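Local atomic coordinates of peptidase M3B, oligoendopeptidase F (Enterococcus faecium, PDB entry 2QR4), a protein that probably hydrolyses oligopeptides as a zinc-dependent endopeptidase of family M3, to which oligoendopeptidase F belongs. Residues V256-E268 and L471-D483. Sequence-based numbering, arbitrary orientation.
Sequences VNKHLPLLHRYME and LNAKYYGPAVEED
Lys-474 reaches Asn-257, in the last turn of helix 246-258: its chain leaves with CG anti to the backbone N (chi1 -177°), bends at chi3, and lets NZ donate a hydrogen bond to Asn-257 OD1 (2.6 Å). A long, flexible lysine can span this gap and still form a salt bridge with Glu-444. Its carbonyl O, in the last turn of its helix, where carbonyls run out of backbone N-H partners, lies in the imidazole plane of His-264 and accepts from NE2 at 3.0 Å (N-H...O 158°). Tyr-475 offers a broad apolar ring, with Leu-260 CD2 over one face and Val-256 CG1 near CE2, while its OH and Asn-257 ND2 both bond Glu-444. The ring of Tyr-476 takes Leu-263 CD1 over a face and, at its edge, the selenium of Met-267, a Met-aromatic contact. Gly-477 suits the helix end: lacking a side chain, it adopts positive phi easily and lays CA over the His-264 ring, a CH-pi contact. It begins a type I turn in which small Ala-479 fits CB against Met-267 and Glu-268; a water accepts from Ala-479 N and donates to Tyr-476 O and, weakly, to His-264 O, bridging the segments. Val-480 CG2 packs on Met-267 CG. Within the largely helical M3 peptidase region, helical segments 260-268 and 471-476 cross at 77°, helix 418-454 touches both, and helix 557-579 flanks residues 256-262.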
ATOM      1  N   VAL A 256      32.303   7.836   6.697  1.00 36.91           N
ATOM      2  CA  VAL A 256      31.689   7.478   7.962  1.00 38.15           C
ATOM      3  C   VAL A 256      32.054   6.051   8.371  1.00 40.59           C
ATOM      4  O   VAL A 256      32.428   5.812   9.512  1.00 46.23           O
ATOM      5  CB  VAL A 256      30.159   7.688   7.955  1.00 44.31           C
ATOM      6  CG1 VAL A 256      29.543   7.072   9.190  1.00 32.14           C
ATOM      7  CG2 VAL A 256      29.827   9.192   7.893  1.00 33.09           C
ATOM      8  N   ASN A 257      31.976   5.111   7.437  1.00 45.09           N
ATOM      9  CA  ASN A 257      32.406   3.735   7.719  1.00 41.67           C
ATOM     10  C   ASN A 257      33.858   3.612   8.162  1.00 45.26           C
ATOM     11  O   ASN A 257      34.180   2.830   9.055  1.00 44.28           O
ATOM     12  CB  ASN A 257      32.126   2.810   6.541  1.00 38.22           C
ATOM     13  CG  ASN A 257      30.741   2.210   6.607  1.00 41.56           C
ATOM     14  OD1 ASN A 257      30.544   1.143   7.185  1.00 49.36           O
ATOM     15  ND2 ASN A 257      29.765   2.928   6.078  1.00 42.86           N
ATOM     16  N   LYS A 258      34.725   4.405   7.550  1.00 39.47           N
ATOM     17  CA  LYS A 258      36.137   4.371   7.873  1.00 48.38           C
ATOM     18  C   LYS A 258      36.393   4.983   9.264  1.00 48.94           C
ATOM     19  O   LYS A 258      37.414   4.694   9.885  1.00 49.98           O
ATOM     20  CB  LYS A 258      36.938   5.071   6.766  1.00 43.93           C
ATOM     21  CG  LYS A 258      38.405   5.347   7.075  1.00 68.07           C
ATOM     22  CD  LYS A 258      39.065   6.126   5.920  1.00 76.15           C
ATOM     23  CE  LYS A 258      40.227   7.022   6.380  1.00 79.48           C
ATOM     24  NZ  LYS A 258      41.493   6.259   6.569  1.00 80.23           N
ATOM     25  N   HIS A 259      35.451   5.787   9.763  1.00 45.12           N
ATOM     26  CA  HIS A 259      35.616   6.446  11.068  1.00 36.62           C
ATOM     27  C   HIS A 259      34.672   5.955  12.180  1.00 40.39           C
ATOM     28  O   HIS A 259      34.486   6.641  13.188  1.00 46.69           O
ATOM     29  CB  HIS A 259      35.514   7.970  10.938  1.00 36.41           C
ATOM     30  CG  HIS A 259      36.612   8.572  10.127  1.00 49.53           C
ATOM     31  ND1 HIS A 259      37.801   8.988  10.683  1.00 45.37           N
ATOM     32  CD2 HIS A 259      36.718   8.798   8.796  1.00 38.81           C
ATOM     33  CE1 HIS A 259      38.594   9.445   9.732  1.00 31.67           C
ATOM     34  NE2 HIS A 259      37.960   9.346   8.579  1.00 44.52           N
ATOM     35  N   LEU A 260      34.088   4.776  12.008  1.00 39.66           N
ATOM     36  CA  LEU A 260      33.234   4.191  13.045  1.00 38.91           C
ATOM     37  C   LEU A 260      33.978   4.003  14.373  1.00 37.55           C
ATOM     38  O   LEU A 260      33.385   4.123  15.440  1.00 42.32           O
ATOM     39  CB  LEU A 260      32.634   2.852  12.580  1.00 32.92           C
ATOM     40  CG  LEU A 260      31.633   2.980  11.433  1.00 44.12           C
ATOM     41  CD1 LEU A 260      31.161   1.630  11.004  1.00 31.48           C
ATOM     42  CD2 LEU A 260      30.445   3.876  11.821  1.00 31.00           C
ATOM     43  N   PRO A 261      35.278   3.698  14.318  1.00 45.56           N
ATOM     44  CA  PRO A 261      35.956   3.598  15.621  1.00 51.28           C
ATOM     45  C   PRO A 261      35.793   4.848  16.508  1.00 50.17           C
ATOM     46  O   PRO A 261      35.817   4.722  17.731  1.00 44.82           O
ATOM     47  CB  PRO A 261      37.439   3.374  15.245  1.00 43.12           C
ATOM     48  CG  PRO A 261      37.381   2.715  13.871  1.00 40.91           C
ATOM     49  CD  PRO A 261      36.184   3.411  13.186  1.00 40.99           C
ATOM     50  N   LEU A 262      35.646   6.036  15.919  1.00 40.73           N
ATOM     51  CA  LEU A 262      35.378   7.235  16.733  1.00 41.28           C
ATOM     52  C   LEU A 262      34.056   7.150  17.521  1.00 45.34           C
ATOM     53  O   LEU A 262      34.038   7.464  18.707  1.00 40.00           O
ATOM     54  CB  LEU A 262      35.387   8.490  15.886  1.00 38.04           C
ATOM     55  CG  LEU A 262      36.750   8.852  15.312  1.00 38.39           C
ATOM     56  CD1 LEU A 262      36.607  10.070  14.400  1.00 26.91           C
ATOM     57  CD2 LEU A 262      37.729   9.101  16.433  1.00 27.57           C
ATOM     58  N   LEU A 263      32.971   6.717  16.867  1.00 34.78           N
ATOM     59  CA  LEU A 263      31.697   6.436  17.541  1.00 37.84           C
ATOM     60  C   LEU A 263      31.886   5.361  18.609  1.00 47.39           C
ATOM     61  O   LEU A 263      31.390   5.496  19.732  1.00 49.68           O
ATOM     62  CB  LEU A 263      30.646   5.928  16.544  1.00 42.75           C
ATOM     63  CG  LEU A 263      29.153   6.300  16.675  1.00 47.82           C
ATOM     64  CD1 LEU A 263      28.243   5.201  16.130  1.00 35.90           C
ATOM     65  CD2 LEU A 263      28.724   6.655  18.070  1.00 39.15           C
ATOM     66  N   HIS A 264      32.583   4.282  18.245  1.00 35.18           N
ATOM     67  CA  HIS A 264      32.840   3.192  19.171  1.00 40.54           C
ATOM     68  C   HIS A 264      33.434   3.747  20.448  1.00 35.54           C
ATOM     69  O   HIS A 264      32.962   3.441  21.547  1.00 38.60           O
ATOM     70  CB  HIS A 264      33.780   2.140  18.559  1.00 39.80           C
ATOM     71  CG  HIS A 264      33.187   1.409  17.395  1.00 47.37           C
ATOM     72  ND1 HIS A 264      33.907   0.516  16.630  1.00 45.67           N
ATOM     73  CD2 HIS A 264      31.953   1.467  16.839  1.00 44.80           C
ATOM     74  CE1 HIS A 264      33.137   0.042  15.667  1.00 34.41           C
ATOM     75  NE2 HIS A 264      31.944   0.600  15.774  1.00 39.77           N
ATOM     76  N   ARG A 265      34.451   4.589  20.288  1.00 33.11           N
ATOM     77  CA  ARG A 265      35.112   5.252  21.405  1.00 42.47           C
ATOM     78  C   ARG A 265      34.164   6.133  22.221  1.00 49.23           C
ATOM     79  O   ARG A 265      34.227   6.136  23.450  1.00 47.40           O
ATOM     80  CB  ARG A 265      36.251   6.124  20.895  1.00 44.25           C
ATOM     81  CG  ARG A 265      37.615   5.549  21.072  1.00 45.21           C
ATOM     82  CD  ARG A 265      38.490   6.580  21.776  1.00 51.13           C
ATOM     83  NE  ARG A 265      39.148   7.485  20.847  1.00 43.82           N
ATOM     84  CZ  ARG A 265      39.793   8.574  21.233  1.00 45.54           C
ATOM     85  NH1 ARG A 265      39.835   8.894  22.515  1.00 43.57           N
ATOM     86  NH2 ARG A 265      40.380   9.354  20.342  1.00 47.01           N
ATOM     87  N   TYR A 266      33.310   6.893  21.534  1.00 35.32           N
ATOM     88  CA  TYR A 266      32.355   7.768  22.216  1.00 39.11           C
ATOM     89  C   TYR A 266      31.380   6.933  23.052  1.00 36.03           C
ATOM     90  O   TYR A 266      30.981   7.329  24.148  1.00 37.85           O
ATOM     91  CB  TYR A 266      31.610   8.635  21.198  1.00 35.18           C
ATOM     92  CG  TYR A 266      30.684   9.659  21.805  1.00 33.35           C
ATOM     93  CD1 TYR A 266      31.036  10.342  22.955  1.00 33.99           C
ATOM     94  CD2 TYR A 266      29.470   9.966  21.209  1.00 40.98           C
ATOM     95  CE1 TYR A 266      30.206  11.281  23.511  1.00 33.49           C
ATOM     96  CE2 TYR A 266      28.630  10.909  21.758  1.00 42.21           C
ATOM     97  CZ  TYR A 266      29.005  11.566  22.914  1.00 44.74           C
ATOM     98  OH  TYR A 266      28.192  12.532  23.472  1.00 46.14           O
HETATM   99  N   MSE A 267      31.037   5.754  22.545  1.00 32.35           N
HETATM  100  CA  MSE A 267      30.166   4.833  23.271  1.00 36.95           C
HETATM  101  C   MSE A 267      30.857   4.242  24.518  1.00 44.04           C
HETATM  102  O   MSE A 267      30.238   4.144  25.575  1.00 44.94           O
HETATM  103  CB  MSE A 267      29.639   3.748  22.335  1.00 26.59           C
HETATM  104  CG  MSE A 267      28.742   4.300  21.222  1.00 48.79           C
HETATM  105 SE   MSE A 267      27.092   5.218  21.837  1.00 61.49          SE
HETATM  106  CE  MSE A 267      27.736   7.057  22.009  1.00 51.53           C
ATOM    107  N   GLU A 268      32.140   3.898  24.417  1.00 37.73           N
ATOM    108  CA  GLU A 268      32.896   3.504  25.606  1.00 43.97           C
ATOM    109  C   GLU A 268      32.829   4.596  26.667  1.00 45.62           C
ATOM    110  O   GLU A 268      32.653   4.314  27.861  1.00 44.41           O
ATOM    111  CB  GLU A 268      34.367   3.188  25.285  1.00 40.10           C
ATOM    112  CG  GLU A 268      34.571   2.081  24.239  1.00 51.20           C
ATOM    113  CD  GLU A 268      34.373   0.643  24.780  1.00 63.66           C
ATOM    114  OE1 GLU A 268      34.099   0.437  25.996  1.00 48.66           O
ATOM    115  OE2 GLU A 268      34.497  -0.293  23.959  1.00 56.02           O
ATOM    116  N   LEU A 471      23.930  -3.910  10.837  1.00 46.45           N
ATOM    117  CA  LEU A 471      24.404  -2.570  10.508  1.00 47.83           C
ATOM    118  C   LEU A 471      24.506  -1.761  11.796  1.00 49.60           C
ATOM    119  O   LEU A 471      25.459  -1.008  12.002  1.00 46.22           O
ATOM    120  CB  LEU A 471      23.439  -1.896   9.521  1.00 47.85           C
ATOM    121  CG  LEU A 471      23.772  -0.510   8.971  1.00 50.58           C
ATOM    122  CD1 LEU A 471      24.974  -0.561   8.056  1.00 51.88           C
ATOM    123  CD2 LEU A 471      22.578   0.066   8.223  1.00 45.73           C
ATOM    124  N   ASN A 472      23.535  -1.948  12.681  1.00 42.99           N
ATOM    125  CA  ASN A 472      23.547  -1.243  13.952  1.00 46.77           C
ATOM    126  C   ASN A 472      24.785  -1.591  14.779  1.00 50.11           C
ATOM    127  O   ASN A 472      25.417  -0.708  15.362  1.00 37.77           O
ATOM    128  CB  ASN A 472      22.277  -1.537  14.750  1.00 45.51           C
ATOM    129  CG  ASN A 472      21.977  -0.456  15.779  1.00 50.51           C
ATOM    130  OD1 ASN A 472      21.548   0.642  15.444  1.00 44.58           O
ATOM    131  ND2 ASN A 472      22.201  -0.770  17.033  1.00 42.39           N
ATOM    132  N   ALA A 473      25.134  -2.874  14.804  1.00 38.40           N
ATOM    133  CA  ALA A 473      26.262  -3.367  15.594  1.00 39.73           C
ATOM    134  C   ALA A 473      27.569  -2.871  15.007  1.00 44.58           C
ATOM    135  O   ALA A 473      28.500  -2.556  15.746  1.00 49.17           O
ATOM    136  CB  ALA A 473      26.250  -4.911  15.654  1.00 30.57           C
ATOM    137  N   LYS A 474      27.629  -2.809  13.674  1.00 39.00           N
ATOM    138  CA  LYS A 474      28.792  -2.270  12.967  1.00 38.13           C
ATOM    139  C   LYS A 474      29.008  -0.807  13.361  1.00 48.72           C
ATOM    140  O   LYS A 474      30.130  -0.377  13.613  1.00 47.39           O
ATOM    141  CB  LYS A 474      28.583  -2.365  11.446  1.00 39.76           C
ATOM    142  CG  LYS A 474      29.779  -1.891  10.598  1.00 52.74           C
ATOM    143  CD  LYS A 474      29.564  -2.048   9.072  1.00 46.46           C
ATOM    144  CE  LYS A 474      28.792  -0.842   8.500  1.00 61.83           C
ATOM    145  NZ  LYS A 474      28.761  -0.775   6.994  1.00 51.35           N
ATOM    146  N   TYR A 475      27.919  -0.044  13.402  1.00 41.57           N
ATOM    147  CA  TYR A 475      27.996   1.352  13.771  1.00 42.24           C
ATOM    148  C   TYR A 475      28.329   1.560  15.247  1.00 44.97           C
ATOM    149  O   TYR A 475      29.239   2.291  15.582  1.00 36.15           O
ATOM    150  CB  TYR A 475      26.707   2.075  13.392  1.00 41.11           C
ATOM    151  CG  TYR A 475      26.754   2.648  12.005  1.00 41.76           C
ATOM    152  CD1 TYR A 475      26.744   1.817  10.907  1.00 36.37           C
ATOM    153  CD2 TYR A 475      26.835   4.030  11.794  1.00 36.87           C
ATOM    154  CE1 TYR A 475      26.804   2.324   9.625  1.00 38.79           C
ATOM    155  CE2 TYR A 475      26.885   4.551  10.519  1.00 32.78           C
ATOM    156  CZ  TYR A 475      26.876   3.684   9.435  1.00 40.54           C
ATOM    157  OH  TYR A 475      26.938   4.157   8.149  1.00 43.46           O
ATOM    158  N   TYR A 476      27.634   0.889  16.141  1.00 45.42           N
ATOM    159  CA  TYR A 476      27.850   1.188  17.541  1.00 39.01           C
ATOM    160  C   TYR A 476      29.033   0.493  18.181  1.00 46.63           C
ATOM    161  O   TYR A 476      29.570   0.989  19.170  1.00 43.52           O
ATOM    162  CB  TYR A 476      26.566   0.975  18.333  1.00 46.19           C
ATOM    163  CG  TYR A 476      25.584   2.093  18.056  1.00 52.12           C
ATOM    164  CD1 TYR A 476      25.691   3.325  18.711  1.00 43.45           C
ATOM    165  CD2 TYR A 476      24.591   1.944  17.104  1.00 40.81           C
ATOM    166  CE1 TYR A 476      24.789   4.349  18.448  1.00 47.97           C
ATOM    167  CE2 TYR A 476      23.702   2.967  16.830  1.00 45.75           C
ATOM    168  CZ  TYR A 476      23.797   4.153  17.511  1.00 44.93           C
ATOM    169  OH  TYR A 476      22.906   5.149  17.228  1.00 55.12           O
ATOM    170  N   GLY A 477      29.452  -0.640  17.621  1.00 38.10           N
ATOM    171  CA  GLY A 477      30.613  -1.342  18.146  1.00 41.52           C
ATOM    172  C   GLY A 477      30.338  -2.151  19.398  1.00 46.04           C
ATOM    173  O   GLY A 477      29.206  -2.212  19.863  1.00 44.43           O
ATOM    174  N   PRO A 478      31.386  -2.771  19.962  1.00 48.93           N
ATOM    175  CA  PRO A 478      31.240  -3.730  21.064  1.00 54.34           C
ATOM    176  C   PRO A 478      30.877  -3.113  22.420  1.00 50.90           C
ATOM    177  O   PRO A 478      30.572  -3.847  23.357  1.00 48.79           O
ATOM    178  CB  PRO A 478      32.625  -4.382  21.148  1.00 51.66           C
ATOM    179  CG  PRO A 478      33.568  -3.325  20.639  1.00 49.24           C
ATOM    180  CD  PRO A 478      32.797  -2.575  19.572  1.00 43.52           C
ATOM    181  N   ALA A 479      30.928  -1.790  22.537  1.00 43.43           N
ATOM    182  CA  ALA A 479      30.585  -1.142  23.807  1.00 41.48           C
ATOM    183  C   ALA A 479      29.073  -1.128  24.052  1.00 43.67           C
ATOM    184  O   ALA A 479      28.621  -1.025  25.194  1.00 41.99           O
ATOM    185  CB  ALA A 479      31.134   0.251  23.852  1.00 40.35           C
ATOM    186  N   VAL A 480      28.303  -1.240  22.972  1.00 36.76           N
ATOM    187  CA  VAL A 480      26.849  -1.244  23.044  1.00 40.09           C
ATOM    188  C   VAL A 480      26.325  -2.667  22.871  1.00 41.24           C
ATOM    189  O   VAL A 480      26.645  -3.333  21.891  1.00 43.09           O
ATOM    190  CB  VAL A 480      26.253  -0.314  21.959  1.00 39.19           C
ATOM    191  CG1 VAL A 480      24.720  -0.385  21.937  1.00 34.58           C
ATOM    192  CG2 VAL A 480      26.722   1.115  22.187  1.00 38.47           C
ATOM    193  N   GLU A 481      25.534  -3.148  23.826  1.00 47.35           N
ATOM    194  CA  GLU A 481      24.958  -4.496  23.723  1.00 44.85           C
ATOM    195  C   GLU A 481      24.031  -4.603  22.521  1.00 52.27           C
ATOM    196  O   GLU A 481      23.323  -3.648  22.193  1.00 54.52           O
ATOM    197  CB  GLU A 481      24.193  -4.873  24.994  1.00 41.90           C
ATOM    198  CG  GLU A 481      25.076  -5.074  26.201  1.00 53.71           C
ATOM    199  CD  GLU A 481      26.238  -6.004  25.918  1.00 58.27           C
ATOM    200  OE1 GLU A 481      27.398  -5.543  26.020  1.00 51.24           O
ATOM    201  OE2 GLU A 481      25.988  -7.187  25.587  1.00 58.58           O
ATOM    202  N   GLU A 482      24.045  -5.762  21.860  1.00 54.75           N
ATOM    203  CA  GLU A 482      23.117  -6.022  20.756  1.00 60.57           C
ATOM    204  C   GLU A 482      21.730  -6.343  21.306  1.00 50.70           C
ATOM    205  O   GLU A 482      21.419  -7.495  21.568  1.00 52.10           O
ATOM    206  CB  GLU A 482      23.621  -7.171  19.864  1.00 52.01           C
ATOM    207  CG  GLU A 482      24.846  -6.802  19.014  1.00 65.28           C
ATOM    208  CD  GLU A 482      25.438  -7.981  18.243  1.00 63.78           C
ATOM    209  OE1 GLU A 482      26.637  -7.924  17.893  1.00 63.89           O
ATOM    210  OE2 GLU A 482      24.713  -8.961  17.982  1.00 72.37           O
ATOM    211  N   ASP A 483      20.918  -5.312  21.511  1.00 49.34           N
ATOM    212  CA  ASP A 483      19.539  -5.487  21.945  1.00 39.38           C
ATOM    213  C   ASP A 483      18.731  -6.109  20.808  1.00 37.71           C
ATOM    214  O   ASP A 483      18.762  -5.618  19.686  1.00 46.10           O
ATOM    215  CB  ASP A 483      18.925  -4.131  22.309  1.00 39.66           C
ATOM    216  CG  ASP A 483      19.572  -3.495  23.540  1.00 57.36           C
ATOM    217  OD1 ASP A 483      19.536  -4.121  24.629  1.00 52.05           O
ATOM    218  OD2 ASP A 483      20.088  -2.355  23.420  1.00 53.70           O
TER
HETATM  219  O   HOH W   1      31.602   0.506  20.867  1.00 48.97           O